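Local coordinates for reticulocyte binding protein (Streptococcus agalactiae COH1, PDB 3FAW) that probably hydrolyses the alpha-1,6-glucosidic links of pullulan and related alpha-glucans as a cell-wall-anchored, secreted pullulanase, at residues L217-W227 against P348-G356. Residues are numbered along the deposited sequence; the frame is centred on the assembly and turned at random.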
loop_
_atom_site.group_PDB
_atom_site.type_symbol
_atom_site.label_atom_id
_atom_site.label_comp_id
_atom_site.label_asym_id
_atom_site.label_seq_id
_atom_site.Cartn_x
_atom_site.Cartn_y
_atom_site.Cartn_z
ATOM N N LEU A 217 3.009 21.715 -8.908
ATOM C CA LEU A 217 1.727 21.312 -8.326
ATOM C C LEU A 217 1.812 21.415 -6.813
ATOM O O LEU A 217 2.685 20.807 -6.200
ATOM C CB LEU A 217 1.379 19.873 -8.734
ATOM C CG LEU A 217 0.220 19.186 -7.997
ATOM C CD1 LEU A 217 -1.047 20.031 -8.071
ATOM C CD2 LEU A 217 -0.040 17.779 -8.553
ATOM N N ASP A 218 0.907 22.193 -6.220
ATOM C CA ASP A 218 0.808 22.314 -4.766
ATOM C C ASP A 218 0.727 20.917 -4.135
ATOM O O ASP A 218 -0.245 20.192 -4.361
ATOM C CB ASP A 218 -0.431 23.144 -4.404
ATOM C CG ASP A 218 -0.504 23.499 -2.929
ATOM O OD1 ASP A 218 0.355 23.050 -2.138
ATOM O OD2 ASP A 218 -1.439 24.239 -2.554
ATOM N N PRO A 219 1.757 20.520 -3.358
ATOM C CA PRO A 219 1.705 19.192 -2.739
ATOM C C PRO A 219 0.568 19.005 -1.727
ATOM O O PRO A 219 0.159 17.878 -1.491
ATOM C CB PRO A 219 3.081 19.041 -2.068
ATOM C CG PRO A 219 3.662 20.382 -2.008
ATOM C CD PRO A 219 3.004 21.239 -3.042
ATOM N N TYR A 220 0.069 20.103 -1.156
ATOM C CA TYR A 220 -1.041 20.077 -0.199
ATOM C C TYR A 220 -2.401 20.347 -0.848
ATOM O O TYR A 220 -3.370 20.644 -0.153
ATOM C CB TYR A 220 -0.783 21.088 0.929
ATOM C CG TYR A 220 0.158 20.562 1.979
ATOM C CD1 TYR A 220 1.511 20.399 1.698
ATOM C CD2 TYR A 220 -0.300 20.206 3.245
ATOM C CE1 TYR A 220 2.383 19.906 2.645
ATOM C CE2 TYR A 220 0.571 19.708 4.205
ATOM C CZ TYR A 220 1.914 19.562 3.894
ATOM O OH TYR A 220 2.801 19.078 4.818
ATOM N N ALA A 221 -2.469 20.231 -2.172
ATOM C CA ALA A 221 -3.722 20.374 -2.919
ATOM C C ALA A 221 -4.768 19.338 -2.485
ATOM O O ALA A 221 -4.477 18.140 -2.430
ATOM C CB ALA A 221 -3.454 20.254 -4.427
ATOM N N LYS A 222 -5.977 19.812 -2.184
ATOM C CA LYS A 222 -7.064 18.957 -1.701
ATOM C C LYS A 222 -7.931 18.404 -2.832
ATOM O O LYS A 222 -8.710 17.475 -2.621
ATOM C CB LYS A 222 -7.939 19.723 -0.700
ATOM C CG LYS A 222 -7.180 20.298 0.506
ATOM C CD LYS A 222 -6.449 19.220 1.310
ATOM C CE LYS A 222 -5.710 19.809 2.500
ATOM N NZ LYS A 222 -4.616 20.733 2.083
ATOM N N SER A 223 -7.818 18.995 -4.019
ATOM C CA SER A 223 -8.410 18.426 -5.233
ATOM C C SER A 223 -7.686 18.960 -6.470
ATOM O O SER A 223 -6.753 19.765 -6.355
ATOM C CB SER A 223 -9.919 18.709 -5.316
ATOM O OG SER A 223 -10.548 17.864 -6.277
ATOM N N LEU A 224 -8.109 18.491 -7.643
ATOM C CA LEU A 224 -7.429 18.788 -8.901
ATOM C C LEU A 224 -8.409 18.946 -10.060
ATOM O O LEU A 224 -9.555 18.497 -9.985
ATOM C CB LEU A 224 -6.455 17.663 -9.265
ATOM C CG LEU A 224 -5.413 17.180 -8.249
ATOM C CD1 LEU A 224 -4.817 15.860 -8.719
ATOM C CD2 LEU A 224 -4.317 18.221 -8.024
ATOM N N ALA A 225 -7.935 19.579 -11.131
ATOM C CA ALA A 225 -8.646 19.601 -12.409
ATOM C C ALA A 225 -8.606 18.210 -13.031
ATOM O O ALA A 225 -7.681 17.441 -12.766
ATOM C CB ALA A 225 -8.016 20.615 -13.354
ATOM N N GLU A 226 -9.611 17.887 -13.845
ATOM C CA GLU A 226 -9.623 16.622 -14.585
ATOM C C GLU A 226 -8.275 16.440 -15.286
ATOM O O GLU A 226 -7.748 17.380 -15.885
ATOM C CB GLU A 226 -10.797 16.545 -15.581
ATOM C CG GLU A 226 -10.740 17.483 -16.807
ATOM C CD GLU A 226 -10.930 18.960 -16.478
ATOM O OE1 GLU A 226 -11.342 19.296 -15.347
ATOM O OE2 GLU A 226 -10.663 19.796 -17.363
ATOM N N TRP A 227 -7.716 15.237 -15.179
ATOM C CA TRP A 227 -6.323 14.984 -15.561
ATOM C C TRP A 227 -6.214 13.948 -16.680
ATOM O O TRP A 227 -6.821 12.872 -16.622
ATOM C CB TRP A 227 -5.523 14.546 -14.325
ATOM C CG TRP A 227 -4.110 14.106 -14.589
ATOM C CD1 TRP A 227 -3.564 12.895 -14.279
ATOM C CD2 TRP A 227 -3.063 14.871 -15.207
ATOM N NE1 TRP A 227 -2.246 12.858 -14.668
ATOM C CE2 TRP A 227 -1.912 14.054 -15.238
ATOM C CE3 TRP A 227 -2.986 16.163 -15.741
ATOM C CZ2 TRP A 227 -0.699 14.484 -15.781
ATOM C CZ3 TRP A 227 -1.780 16.591 -16.280
ATOM C CH2 TRP A 227 -0.652 15.753 -16.295
ATOM N N PRO A 348 2.223 7.737 -7.930
ATOM C CA PRO A 348 1.657 8.859 -7.175
ATOM C C PRO A 348 1.929 10.262 -7.728
ATOM O O PRO A 348 3.080 10.623 -8.010
ATOM C CB PRO A 348 2.295 8.692 -5.793
ATOM C CG PRO A 348 2.614 7.252 -5.722
ATOM C CD PRO A 348 3.144 6.964 -7.077
ATOM N N GLN A 349 0.852 11.033 -7.867
ATOM C CA GLN A 349 0.933 12.445 -8.214
ATOM C C GLN A 349 0.636 13.342 -7.002
ATOM O O GLN A 349 1.313 14.356 -6.794
ATOM C CB GLN A 349 -0.030 12.752 -9.360
ATOM C CG GLN A 349 -0.012 14.199 -9.799
ATOM C CD GLN A 349 -0.734 14.421 -11.103
ATOM O OE1 GLN A 349 -0.114 15.177 -11.986
ATOM N NE2 GLN A 349 -1.839 13.920 -11.314
ATOM N N SER A 350 -0.375 12.978 -6.215
ATOM C CA SER A 350 -0.722 13.728 -5.000
ATOM C C SER A 350 -0.943 12.790 -3.815
ATOM O O SER A 350 -1.324 11.627 -3.991
ATOM C CB SER A 350 -1.973 14.588 -5.226
ATOM O OG SER A 350 -2.261 15.402 -4.091
ATOM N N TYR A 351 -0.693 13.310 -2.614
ATOM C CA TYR A 351 -0.898 12.563 -1.369
ATOM C C TYR A 351 -2.100 13.068 -0.567
ATOM O O TYR A 351 -2.470 12.461 0.433
ATOM C CB TYR A 351 0.380 12.588 -0.516
ATOM C CG TYR A 351 1.519 11.809 -1.143
ATOM C CD1 TYR A 351 1.357 10.464 -1.483
ATOM C CD2 TYR A 351 2.748 12.407 -1.410
ATOM C CE1 TYR A 351 2.379 9.740 -2.064
ATOM C CE2 TYR A 351 3.787 11.682 -1.995
ATOM C CZ TYR A 351 3.592 10.349 -2.321
ATOM O OH TYR A 351 4.601 9.617 -2.899
ATOM N N PHE A 352 -2.703 14.166 -1.027
ATOM C CA PHE A 352 -3.916 14.741 -0.431
ATOM C C PHE A 352 -5.105 14.707 -1.389
ATOM O O PHE A 352 -6.239 14.472 -0.970
ATOM C CB PHE A 352 -3.681 16.209 -0.056
ATOM C CG PHE A 352 -2.728 16.414 1.079
ATOM C CD1 PHE A 352 -3.198 16.630 2.367
ATOM C CD2 PHE A 352 -1.357 16.427 0.855
ATOM C CE1 PHE A 352 -2.315 16.840 3.421
ATOM C CE2 PHE A 352 -0.470 16.631 1.903
ATOM C CZ PHE A 352 -0.951 16.839 3.186
ATOM N N ALA A 353 -4.842 14.982 -2.668
ATOM C CA ALA A 353 -5.890 15.087 -3.679
ATOM C C ALA A 353 -6.255 13.724 -4.281
ATOM O O ALA A 353 -5.380 12.972 -4.718
ATOM C CB ALA A 353 -5.464 16.054 -4.773
ATOM N N LEU A 354 -7.555 13.432 -4.306
ATOM C CA LEU A 354 -8.082 12.171 -4.832
ATOM C C LEU A 354 -7.963 12.109 -6.344
ATOM O O LEU A 354 -7.922 13.137 -7.018
ATOM C CB LEU A 354 -9.560 12.001 -4.449
ATOM C CG LEU A 354 -9.874 11.894 -2.955
ATOM C CD1 LEU A 354 -11.387 11.886 -2.695
ATOM C CD2 LEU A 354 -9.220 10.670 -2.350
ATOM N N SER A 355 -7.911 10.888 -6.865
ATOM C CA SER A 355 -7.948 10.656 -8.300
ATOM C C SER A 355 -9.331 11.017 -8.838
ATOM O O SER A 355 -10.346 10.800 -8.168
ATOM C CB SER A 355 -7.636 9.188 -8.602
ATOM O OG SER A 355 -7.695 8.921 -9.993
ATOM N N GLY A 356 -9.366 11.577 -10.043
ATOM C CA GLY A 356 -10.620 11.827 -10.741
ATOM C C GLY A 356 -11.158 10.607 -11.486
ATOM O O GLY A 356 -12.263 10.651 -12.014
HETATM O O HOH W 1 -0.672 17.567 -4.869
HETATM O O HOH W 2 0.999 15.459 -2.554
HETATM O O HOH W 3 -9.731 15.307 -3.875
HETATM O O HOH W 4 -8.811 15.549 -0.818
#
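Phe352 packs against the type I beta turn formed by Asp218 to Ala221. The turn belongs to a loop that follows strand 212-216 of the carbohydrate-binding module 48 region. Phe352 sits in a loop of the catalytic TIM barrel, between strand 312-315 and helix 367-381. The contact thus fastens the loop leaving that beta-sheet to the barrel, consistent with an interface between the two domains, and it is largely buried.

The Phe352 ring meets Tyr220 at a slant, with planes 31° apart and centroids separated by 4.5 Å. Phe352 CZ comes within 3.4 Å of Tyr220 CE2, over one face of the tyrosine ring. Tyr220 CA makes a CH-pi contact over a face of the Phe352 ring. The tyrosine hydroxyl is hydrogen-bonded to Asp440 of helix 432-449. Lys222 runs alongside Phe352, with CE near CD1. Bends at chi2 and chi4 bring its NZ back to Tyr220 O, at 2.6 Å in the carbonyl plane.

At the other end, the Gln349 amide lies over one face of the Trp227 indole. The amide and indole planes are 59° apart. With chi1 at -180°, Gln349 CG points directly away from the backbone N, and the extended chain beyond it carries the amide to the indole. Ser320 and Ala239 bind the amide NE2 and OE1, which should fix its rotation. Between the two ends, Leu224 CG packs on Ala353 CB at 3.7 Å.

Polar links between the two loops run through water. One water bridges Pro219 O to Tyr351 N, and another bridges Lys222 O to Leu354 N. Ser350 OG accepts from Ala353 N in an ST motif. The same oxygen also lies 2.8 Å from a water that donates to Asp218 O.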